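Local coordinates for protein ATP grasp ligase (Microcystis aeruginosa MRC, PDB 5IG9) that probably acts as an ATP-dependent carboxylate ligase, like the related ATP-grasp enzymes that close side-chain rings in microviridin peptides, at residues T34-T39 with I55-Q60; M75-K80 with E96-I101; V43-G48 with R102-S107; G52-I55 with Q60-E63. All blocks are in the same frame, centred on the assembly; numbering follows the deposited sequence.

Reading from the N terminus, the loop after strand 29-33 supplies the first half of interaction 1, which closes when this loop meets the tip of hairpin 54-63. Strand 42-47 follows and opens interaction 3 before interaction 1 has closed, so these two cross. Interaction 4 zips up the hairpin itself; it shares Ile55 and Gln60 with interaction 1 and is nested inside the long loop of interaction 3. Interaction 2, between the loop after strand 69-72 and helix 87-107, lies within that same loop, which ends when the last turns of the helix reach strand 42-47. Together they tie the small antiparallel sheet, the helix and two connecting loops into one N-terminal unit.

Interaction 1: T34-T39 with I55-Q60; sequences TDRFPT and ITDGDQ
Arg36 reaches from the loop after strand 29-33 to Asp57 at the tip of hairpin 54-63, and the two side chains make a two-pronged salt bridge. The guanidinium comes end-on: NH2 of Arg36 donates to OD1 of Asp57 at 2.6 Å, and NH1 of Arg36 donates to OD2 of Asp57 at 2.8 Å. Both oxygens are met on their syn sides, but the fit is not coplanar, the two flat groups being turned 34° apart. A bend at chi3 (41°) swings the end of the arginine round to face the carboxylate.

Asp57 opens a type II' turn in which its O receives Gln60 N at 2.8 Å and its N gives to Gln60 O at 2.9 Å, so the carboxylate projects from the first residue of the hairpin turn.

Two more acids attend the guanidinium, Glu40 at NE and Asp33 at NH1. A methionine in place of Arg36 would probably leave Asp57 without its mate and take from Asp33 and Glu40 the charge they share. With three acids at its nitrogens and the contact at the surface, the arginine is likely to stay charged, pinning loop to hairpin by electrostatics.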
# COMPACT_ATOMS: atom_id res chain seq x y z
N THR A 34 -5.70 1.45 -16.64
CA THR A 34 -4.93 2.35 -15.79
C THR A 34 -3.61 2.76 -16.44
O THR A 34 -3.11 3.86 -16.18
CB THR A 34 -4.66 1.70 -14.44
OG1 THR A 34 -4.06 0.41 -14.63
CG2 THR A 34 -5.95 1.53 -13.66
N ASP A 35 -3.04 1.91 -17.30
CA ASP A 35 -1.77 2.25 -17.93
C ASP A 35 -1.92 3.31 -19.01
O ASP A 35 -0.94 3.98 -19.35
CB ASP A 35 -1.11 1.00 -18.50
CG ASP A 35 -1.94 0.34 -19.58
OD1 ASP A 35 -3.18 0.39 -19.49
OD2 ASP A 35 -1.34 -0.23 -20.52
N ARG A 36 -3.12 3.47 -19.56
CA ARG A 36 -3.38 4.49 -20.58
C ARG A 36 -3.82 5.82 -19.97
O ARG A 36 -4.32 6.68 -20.70
CB ARG A 36 -4.43 3.97 -21.57
CG ARG A 36 -3.94 2.77 -22.35
CD ARG A 36 -4.98 2.21 -23.30
NE ARG A 36 -5.72 3.26 -23.99
CZ ARG A 36 -7.04 3.42 -23.89
NH1 ARG A 36 -7.75 2.58 -23.14
NH2 ARG A 36 -7.65 4.40 -24.55
N PHE A 37 -3.64 5.99 -18.67
CA PHE A 37 -3.79 7.26 -17.98
C PHE A 37 -2.40 7.68 -17.52
O PHE A 37 -1.66 6.85 -17.00
CB PHE A 37 -4.76 7.13 -16.79
CG PHE A 37 -4.69 8.27 -15.81
CD1 PHE A 37 -5.43 9.43 -16.02
CD2 PHE A 37 -3.91 8.18 -14.67
CE1 PHE A 37 -5.38 10.47 -15.11
CE2 PHE A 37 -3.86 9.23 -13.76
CZ PHE A 37 -4.60 10.37 -13.98
N PRO A 38 -2.05 8.96 -17.69
CA PRO A 38 -2.84 10.09 -18.19
C PRO A 38 -2.66 10.38 -19.68
O PRO A 38 -3.25 11.32 -20.20
CB PRO A 38 -2.32 11.25 -17.36
CG PRO A 38 -0.86 10.94 -17.23
CD PRO A 38 -0.75 9.43 -17.15
N THR A 39 -1.83 9.57 -20.34
CA THR A 39 -1.46 9.84 -21.73
C THR A 39 -2.67 9.81 -22.67
O THR A 39 -2.72 10.60 -23.63
CB THR A 39 -0.39 8.84 -22.18
OG1 THR A 39 0.78 9.01 -21.37
CG2 THR A 39 -0.02 9.05 -23.64
N ILE A 55 -14.78 9.84 -16.30
CA ILE A 55 -13.66 9.20 -16.99
C ILE A 55 -13.99 9.18 -18.47
O ILE A 55 -15.05 8.67 -18.87
CB ILE A 55 -13.41 7.78 -16.47
CG1 ILE A 55 -13.37 7.76 -14.95
CG2 ILE A 55 -12.13 7.22 -17.06
CD1 ILE A 55 -13.18 6.39 -14.37
N THR A 56 -13.10 9.73 -19.29
CA THR A 56 -13.30 9.81 -20.73
C THR A 56 -12.22 9.02 -21.45
O THR A 56 -11.03 9.27 -21.25
CB THR A 56 -13.28 11.27 -21.20
OG1 THR A 56 -14.28 12.03 -20.51
CG2 THR A 56 -13.54 11.34 -22.70
N ASP A 57 -12.64 8.07 -22.29
CA ASP A 57 -11.74 7.27 -23.12
C ASP A 57 -12.26 7.33 -24.56
O ASP A 57 -13.09 6.51 -24.96
CB ASP A 57 -11.66 5.83 -22.63
CG ASP A 57 -10.53 5.04 -23.28
OD1 ASP A 57 -9.94 5.53 -24.26
OD2 ASP A 57 -10.24 3.92 -22.80
N GLY A 58 -11.75 8.29 -25.34
CA GLY A 58 -12.19 8.47 -26.71
C GLY A 58 -13.68 8.73 -26.80
O GLY A 58 -14.19 9.67 -26.18
N ASP A 59 -14.39 7.89 -27.56
CA ASP A 59 -15.84 7.97 -27.63
C ASP A 59 -16.51 7.54 -26.33
O ASP A 59 -17.63 7.98 -26.06
CB ASP A 59 -16.36 7.11 -28.79
CG ASP A 59 -16.05 5.63 -28.60
OD1 ASP A 59 -14.91 5.21 -28.93
OD2 ASP A 59 -16.93 4.88 -28.14
N GLN A 60 -15.87 6.70 -25.53
CA GLN A 60 -16.49 6.19 -24.31
C GLN A 60 -16.36 7.19 -23.17
O GLN A 60 -15.39 7.94 -23.09
CB GLN A 60 -15.88 4.84 -23.91
CG GLN A 60 -16.54 3.64 -24.58
CD GLN A 60 -16.10 2.32 -23.97
OE1 GLN A 60 -14.92 1.96 -24.01
NE2 GLN A 60 -17.05 1.60 -23.38

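Interaction 2: M75-K80 with E96-I101; sequences MRYGLK and ECRLSI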
# COMPACT_ATOMS: atom_id res chain seq x y z
N MET A 75 -3.79 -2.98 -11.58
CA MET A 75 -3.40 -1.60 -11.29
C MET A 75 -2.02 -1.35 -11.89
O MET A 75 -1.00 -1.66 -11.27
CB MET A 75 -3.41 -1.35 -9.78
CG MET A 75 -4.76 -1.56 -9.12
SD MET A 75 -5.25 -3.29 -8.95
CE MET A 75 -3.88 -3.95 -8.01
N ARG A 76 -2.00 -0.77 -13.09
CA ARG A 76 -0.74 -0.44 -13.75
C ARG A 76 -0.69 1.05 -14.07
O ARG A 76 -0.61 1.44 -15.24
CB ARG A 76 -0.56 -1.27 -15.02
CG ARG A 76 -0.61 -2.77 -14.78
CD ARG A 76 0.46 -3.20 -13.80
NE ARG A 76 0.23 -4.55 -13.30
CZ ARG A 76 0.70 -5.65 -13.87
NH1 ARG A 76 1.45 -5.57 -14.96
NH2 ARG A 76 0.43 -6.84 -13.35
N TYR A 77 -0.72 1.90 -13.04
CA TYR A 77 -0.92 3.33 -13.24
C TYR A 77 0.22 3.96 -14.02
O TYR A 77 1.37 3.94 -13.57
CB TYR A 77 -1.08 4.02 -11.89
CG TYR A 77 -2.04 3.34 -10.95
CD1 TYR A 77 -3.41 3.42 -11.14
CD2 TYR A 77 -1.57 2.63 -9.85
CE1 TYR A 77 -4.29 2.80 -10.28
CE2 TYR A 77 -2.44 2.00 -8.98
CZ TYR A 77 -3.80 2.09 -9.20
OH TYR A 77 -4.66 1.47 -8.33
N GLY A 78 -0.10 4.50 -15.19
CA GLY A 78 0.84 5.32 -15.94
C GLY A 78 1.98 4.60 -16.62
O GLY A 78 3.02 5.21 -16.87
N LEU A 79 1.82 3.31 -16.93
CA LEU A 79 2.92 2.58 -17.56
C LEU A 79 3.23 3.13 -18.95
O LEU A 79 4.40 3.25 -19.33
CB LEU A 79 2.60 1.09 -17.64
CG LEU A 79 2.62 0.31 -16.32
CD1 LEU A 79 2.78 -1.17 -16.61
CD2 LEU A 79 3.72 0.82 -15.40
N LYS A 80 2.19 3.49 -19.70
CA LYS A 80 2.38 4.04 -21.04
C LYS A 80 2.93 5.47 -21.04
O LYS A 80 2.81 6.16 -22.05
CB LYS A 80 1.06 3.98 -21.82
CG LYS A 80 0.77 2.62 -22.45
CD LYS A 80 -0.44 2.68 -23.35
CE LYS A 80 -0.10 2.20 -24.75
NZ LYS A 80 0.19 0.73 -24.81
N GLU A 96 2.17 10.23 -8.59
CA GLU A 96 1.01 11.11 -8.57
C GLU A 96 -0.20 10.44 -9.21
O GLU A 96 -1.32 10.57 -8.70
CB GLU A 96 1.33 12.43 -9.28
CG GLU A 96 0.21 13.45 -9.24
CD GLU A 96 0.06 14.11 -7.88
OE1 GLU A 96 1.02 14.06 -7.09
OE2 GLU A 96 -1.02 14.68 -7.61
N CYS A 97 0.01 9.73 -10.32
CA CYS A 97 -1.08 9.00 -10.96
C CYS A 97 -1.64 7.93 -10.03
O CYS A 97 -2.86 7.77 -9.92
CB CYS A 97 -0.60 8.38 -12.26
SG CYS A 97 -0.11 9.56 -13.52
N ARG A 98 -0.76 7.18 -9.37
CA ARG A 98 -1.20 6.11 -8.49
C ARG A 98 -2.04 6.65 -7.34
O ARG A 98 -3.12 6.13 -7.05
CB ARG A 98 0.01 5.33 -7.97
CG ARG A 98 -0.33 4.24 -6.96
CD ARG A 98 0.93 3.54 -6.48
NE ARG A 98 0.90 3.33 -5.04
CZ ARG A 98 0.45 2.23 -4.45
NH1 ARG A 98 -0.01 1.22 -5.18
NH2 ARG A 98 0.47 2.13 -3.13
N LEU A 99 -1.56 7.71 -6.69
CA LEU A 99 -2.33 8.31 -5.60
C LEU A 99 -3.66 8.87 -6.08
O LEU A 99 -4.65 8.85 -5.34
CB LEU A 99 -1.52 9.41 -4.92
CG LEU A 99 -0.34 8.95 -4.07
CD1 LEU A 99 0.31 10.16 -3.46
CD2 LEU A 99 -0.81 7.99 -2.99
N SER A 100 -3.70 9.40 -7.31
CA SER A 100 -4.93 9.97 -7.84
C SER A 100 -5.99 8.90 -8.07
O SER A 100 -7.14 9.04 -7.63
CB SER A 100 -4.65 10.72 -9.15
OG SER A 100 -3.63 11.69 -9.00
N ILE A 101 -5.62 7.83 -8.79
CA ILE A 101 -6.60 6.81 -9.13
C ILE A 101 -6.98 5.99 -7.90
O ILE A 101 -8.12 5.54 -7.78
CB ILE A 101 -6.07 5.91 -10.26
CG1 ILE A 101 -5.62 6.77 -11.44
CG2 ILE A 101 -7.15 4.95 -10.72
CD1 ILE A 101 -6.71 7.67 -12.00
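Tyr77 lays its ring against helix 87-107, where Arg98 and Ile101, one turn apart, meet it. The ring is sent toward the helix by a chi1 of -48°, with CG anti to the tyrosine's own carbonyl carbon. Arg98 CA then sits over one face, 4.1 Å from the ring centroid, in a CH-pi contact. From there the arginine runs outward with CG anti to its backbone N (chi1 176°), which carries its methylenes along the ring: Arg98 CG lies 3.5 Å from Tyr77 CD2. Farther out the chain bends at chi3, and the guanidinium takes no part in the touching. Ile101 approaches the ring obliquely, its CB and CG2 each 3.6 Å from Tyr77 CE1. CB of Tyr77 and CB of Cys97 are 4.4 Å apart.

Met75 CA, two residues earlier in the loop, lies over the opposite face toward its rim. Gly78 follows in the type II turn from Arg76 to Leu79 and is backbone-bonded to Thr34, in the loop after strand 29-33. An alanine at Tyr77 is likely to open a gap between loop and helix and leave the Arg98 methylenes without a ring to lie on. Within the beta-alpha-beta crossover from strand 69-72 through this helix to parallel strand 111-113, loop and helix are thus joined by dispersion and a CH-pi approach, not by polar bonds between the segments.

Interaction 3: V43-G48 with R102-S107; sequences VDLYSG and RGMIAS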
# COMPACT_ATOMS: atom_id res chain seq x y z
N VAL A 43 -9.36 11.71 -16.85
CA VAL A 43 -10.03 11.49 -15.58
C VAL A 43 -10.21 12.84 -14.90
O VAL A 43 -9.24 13.59 -14.73
CB VAL A 43 -9.25 10.51 -14.68
CG1 VAL A 43 -10.01 10.24 -13.40
CG2 VAL A 43 -8.96 9.21 -15.42
N ASP A 44 -11.45 13.15 -14.51
CA ASP A 44 -11.77 14.37 -13.79
C ASP A 44 -12.43 13.99 -12.47
O ASP A 44 -13.47 13.33 -12.47
CB ASP A 44 -12.68 15.28 -14.61
CG ASP A 44 -12.02 15.74 -15.89
OD1 ASP A 44 -10.79 15.94 -15.89
OD2 ASP A 44 -12.74 15.91 -16.90
N LEU A 45 -11.82 14.40 -11.36
CA LEU A 45 -12.25 14.03 -10.02
C LEU A 45 -12.59 15.29 -9.24
O LEU A 45 -11.69 16.05 -8.87
CB LEU A 45 -11.17 13.22 -9.31
CG LEU A 45 -10.70 11.99 -10.09
CD1 LEU A 45 -9.57 11.29 -9.35
CD2 LEU A 45 -11.86 11.06 -10.33
N TYR A 46 -13.87 15.51 -8.99
CA TYR A 46 -14.36 16.70 -8.31
C TYR A 46 -14.69 16.37 -6.86
O TYR A 46 -15.31 15.35 -6.57
CB TYR A 46 -15.59 17.26 -9.02
CG TYR A 46 -15.31 17.81 -10.40
CD1 TYR A 46 -15.33 16.99 -11.52
CD2 TYR A 46 -15.03 19.16 -10.58
CE1 TYR A 46 -15.08 17.49 -12.78
CE2 TYR A 46 -14.78 19.67 -11.84
CZ TYR A 46 -14.81 18.84 -12.94
OH TYR A 46 -14.55 19.36 -14.18
N SER A 47 -14.29 17.26 -5.96
CA SER A 47 -14.55 17.11 -4.53
C SER A 47 -15.33 18.32 -4.04
O SER A 47 -14.89 19.46 -4.22
CB SER A 47 -13.24 16.96 -3.75
OG SER A 47 -12.78 15.62 -3.79
N GLY A 48 -16.49 18.06 -3.43
CA GLY A 48 -17.38 19.11 -2.97
C GLY A 48 -18.73 19.03 -3.66
O GLY A 48 -19.21 17.93 -3.98
N ARG A 102 -6.04 5.79 -6.98
CA ARG A 102 -6.37 5.13 -5.72
C ARG A 102 -7.39 5.94 -4.93
O ARG A 102 -8.31 5.37 -4.33
CB ARG A 102 -5.11 4.91 -4.88
CG ARG A 102 -4.26 3.75 -5.34
CD ARG A 102 -2.98 3.66 -4.53
NE ARG A 102 -3.23 3.44 -3.10
CZ ARG A 102 -3.27 2.24 -2.53
NH1 ARG A 102 -3.08 1.15 -3.26
NH2 ARG A 102 -3.50 2.14 -1.23
N GLY A 103 -7.24 7.26 -4.91
CA GLY A 103 -8.20 8.10 -4.21
C GLY A 103 -9.57 8.07 -4.86
O GLY A 103 -10.59 8.10 -4.17
N MET A 104 -9.60 8.01 -6.19
CA MET A 104 -10.87 7.87 -6.90
C MET A 104 -11.58 6.58 -6.49
O MET A 104 -12.76 6.59 -6.15
CB MET A 104 -10.64 7.90 -8.41
CG MET A 104 -11.90 7.62 -9.21
SD MET A 104 -11.59 7.43 -10.97
CE MET A 104 -11.13 5.70 -11.05
N ILE A 105 -10.86 5.46 -6.53
CA ILE A 105 -11.47 4.17 -6.22
C ILE A 105 -11.92 4.14 -4.76
O ILE A 105 -13.02 3.66 -4.45
CB ILE A 105 -10.48 3.03 -6.53
CG1 ILE A 105 -10.12 3.04 -8.01
CG2 ILE A 105 -11.08 1.69 -6.12
CD1 ILE A 105 -8.97 2.13 -8.35
N ALA A 106 -11.09 4.65 -3.85
CA ALA A 106 -11.42 4.60 -2.43
C ALA A 106 -12.59 5.51 -2.07
O ALA A 106 -13.21 5.30 -1.03
CB ALA A 106 -10.19 4.98 -1.61
N SER A 107 -12.90 6.50 -2.90
CA SER A 107 -14.02 7.40 -2.63
C SER A 107 -15.33 6.91 -3.23
O SER A 107 -16.39 7.34 -2.78
CB SER A 107 -13.71 8.80 -3.17
OG SER A 107 -12.53 9.31 -2.59
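The last turns of helix 87-107 pack against strand 42-47, the outermost strand, within this chain, of the small antiparallel sheet, and Met104 is the helix residue that bridges to Val43 and Leu45. The two strand residues are two positions apart, so both turn the same way, toward the helix. Met104 leaves its helix with CG anti to its backbone N (chi1 174°) and stays extended as far as SD, where chi3 (85°) bends the terminal methyl. Leu45 meets the stem of this chain at about a right angle: its CD2 is 3.6 Å from Met104 CG and its CD1 is 3.7 Å from Met104 CB. The sulfur touches both strand residues, Met104 SD being 3.7 Å from Leu45 CD2 and 4.0 Å from Val43 CG1. Ile55 of the adjacent strand also touches the methionine.

Within the helix, Ser107 OG returns to Gly103 O at 2.8 Å, giving the hydroxyl a partner inside its own final turn. The second subunit comes in along the strand: residues 44 to 47 pair in an antiparallel ladder with a strand of that chain, and both carboxylate oxygens of Asp44 bond to it. The strand is mainly apolar toward the helix and polar toward the partner chain, though Leu45 also touches Gln126 of that subunit, with the Met104 thioether on the apolar side, among Val43, Leu45 and Ile55.

Interaction 4: G52-I55 with Q60-E63; sequences GGII and QKLE
With chi1 at -180°, Ile54 holds its CG1 branch anti to the backbone N, and Lys61, whose chi1 of 172° is much the same, lays its methylenes across the end of that branch. The closest approach is Ile54 CD1 to Lys61 CD at 3.5 Å, and Lys61 CG follows at 3.6 Å from the same methyl, Ile54 CD1. It is the aliphatic part of the lysine, before the amino group, that does this packing. Across from Ile54 stands Glu63, its partner in a non-hydrogen-bonded antiparallel pair, and Glu63 OE1 stays 4.1 Å from Ile54 CD1.

The next pair, Ile55 with Leu62, is the hydrogen-bonded one. Ile55 N gives to Leu62 O at 2.9 Å, nearly straight at 172°, and Leu62 N returns to Ile55 O at 2.8 Å. Their side chains fall on the other face from Ile54 and Glu63, lying side by side and pointing the same way, with CD1 of Ile55 and CD1 of Leu62 3.9 Å apart. CA-H...O contacts add to the ladder, one of them from Ile54 CA to Leu62 O at 3.3 Å.

This is the hairpin of strands 54-57 and 60-63. Strand 54-57 is the middle one of the three-stranded sheet, with strand 42-47 on its other side, joined by backbone bonding between Asp44 and Ile54. The Ile55 and Leu62 face is buried, turned to Phe30 of strand 29-33, while Lys61, exposed, packs on Ile54.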
# COMPACT_ATOMS: atom_id res chain seq x y z
N GLY A 52 -19.88 16.33 -11.70
CA GLY A 52 -19.68 14.92 -11.44
C GLY A 52 -18.35 14.43 -11.99
O GLY A 52 -17.93 14.80 -13.08
N GLY A 53 -17.68 13.60 -11.20
CA GLY A 53 -16.47 12.95 -11.67
C GLY A 53 -16.75 12.13 -12.91
O GLY A 53 -17.82 11.53 -13.07
N ILE A 54 -15.78 12.10 -13.82
CA ILE A 54 -16.01 11.56 -15.15
C ILE A 54 -14.70 11.02 -15.70
O ILE A 54 -13.64 11.65 -15.59
CB ILE A 54 -16.62 12.64 -16.07
CG1 ILE A 54 -16.88 12.09 -17.47
CG2 ILE A 54 -15.75 13.88 -16.12
CD1 ILE A 54 -17.68 13.03 -18.31
N ILE A 55 -14.78 9.84 -16.30
CA ILE A 55 -13.66 9.20 -16.99
C ILE A 55 -13.99 9.18 -18.47
O ILE A 55 -15.05 8.67 -18.87
CB ILE A 55 -13.41 7.78 -16.47
CG1 ILE A 55 -13.37 7.76 -14.95
CG2 ILE A 55 -12.13 7.22 -17.06
CD1 ILE A 55 -13.18 6.39 -14.37
N GLN A 60 -15.87 6.70 -25.53
CA GLN A 60 -16.49 6.19 -24.31
C GLN A 60 -16.36 7.19 -23.17
O GLN A 60 -15.39 7.94 -23.09
CB GLN A 60 -15.88 4.84 -23.91
CG GLN A 60 -16.54 3.64 -24.58
CD GLN A 60 -16.10 2.32 -23.97
OE1 GLN A 60 -14.92 1.96 -24.01
NE2 GLN A 60 -17.05 1.60 -23.38
N LYS A 61 -17.36 7.18 -22.29
CA LYS A 61 -17.48 8.18 -21.24
C LYS A 61 -18.23 7.57 -20.07
O LYS A 61 -19.30 6.98 -20.25
CB LYS A 61 -18.22 9.42 -21.77
CG LYS A 61 -18.59 10.45 -20.71
CD LYS A 61 -18.93 11.78 -21.35
CE LYS A 61 -17.71 12.41 -22.00
NZ LYS A 61 -18.09 13.25 -23.18
N LEU A 62 -17.67 7.71 -18.87
CA LEU A 62 -18.21 7.07 -17.68
C LEU A 62 -18.37 8.11 -16.58
O LEU A 62 -17.37 8.65 -16.09
CB LEU A 62 -17.30 5.92 -17.22
CG LEU A 62 -17.71 4.99 -16.07
CD1 LEU A 62 -16.93 5.35 -14.82
CD2 LEU A 62 -19.21 5.01 -15.81
N GLU A 63 -19.61 8.40 -16.21
CA GLU A 63 -19.88 9.28 -15.09
C GLU A 63 -19.80 8.48 -13.80
O GLU A 63 -20.43 7.43 -13.68
CB GLU A 63 -21.25 9.95 -15.23
CG GLU A 63 -21.37 10.86 -16.45
CD GLU A 63 -21.87 12.25 -16.09
OE1 GLU A 63 -21.45 13.22 -16.76
OE2 GLU A 63 -22.68 12.38 -15.15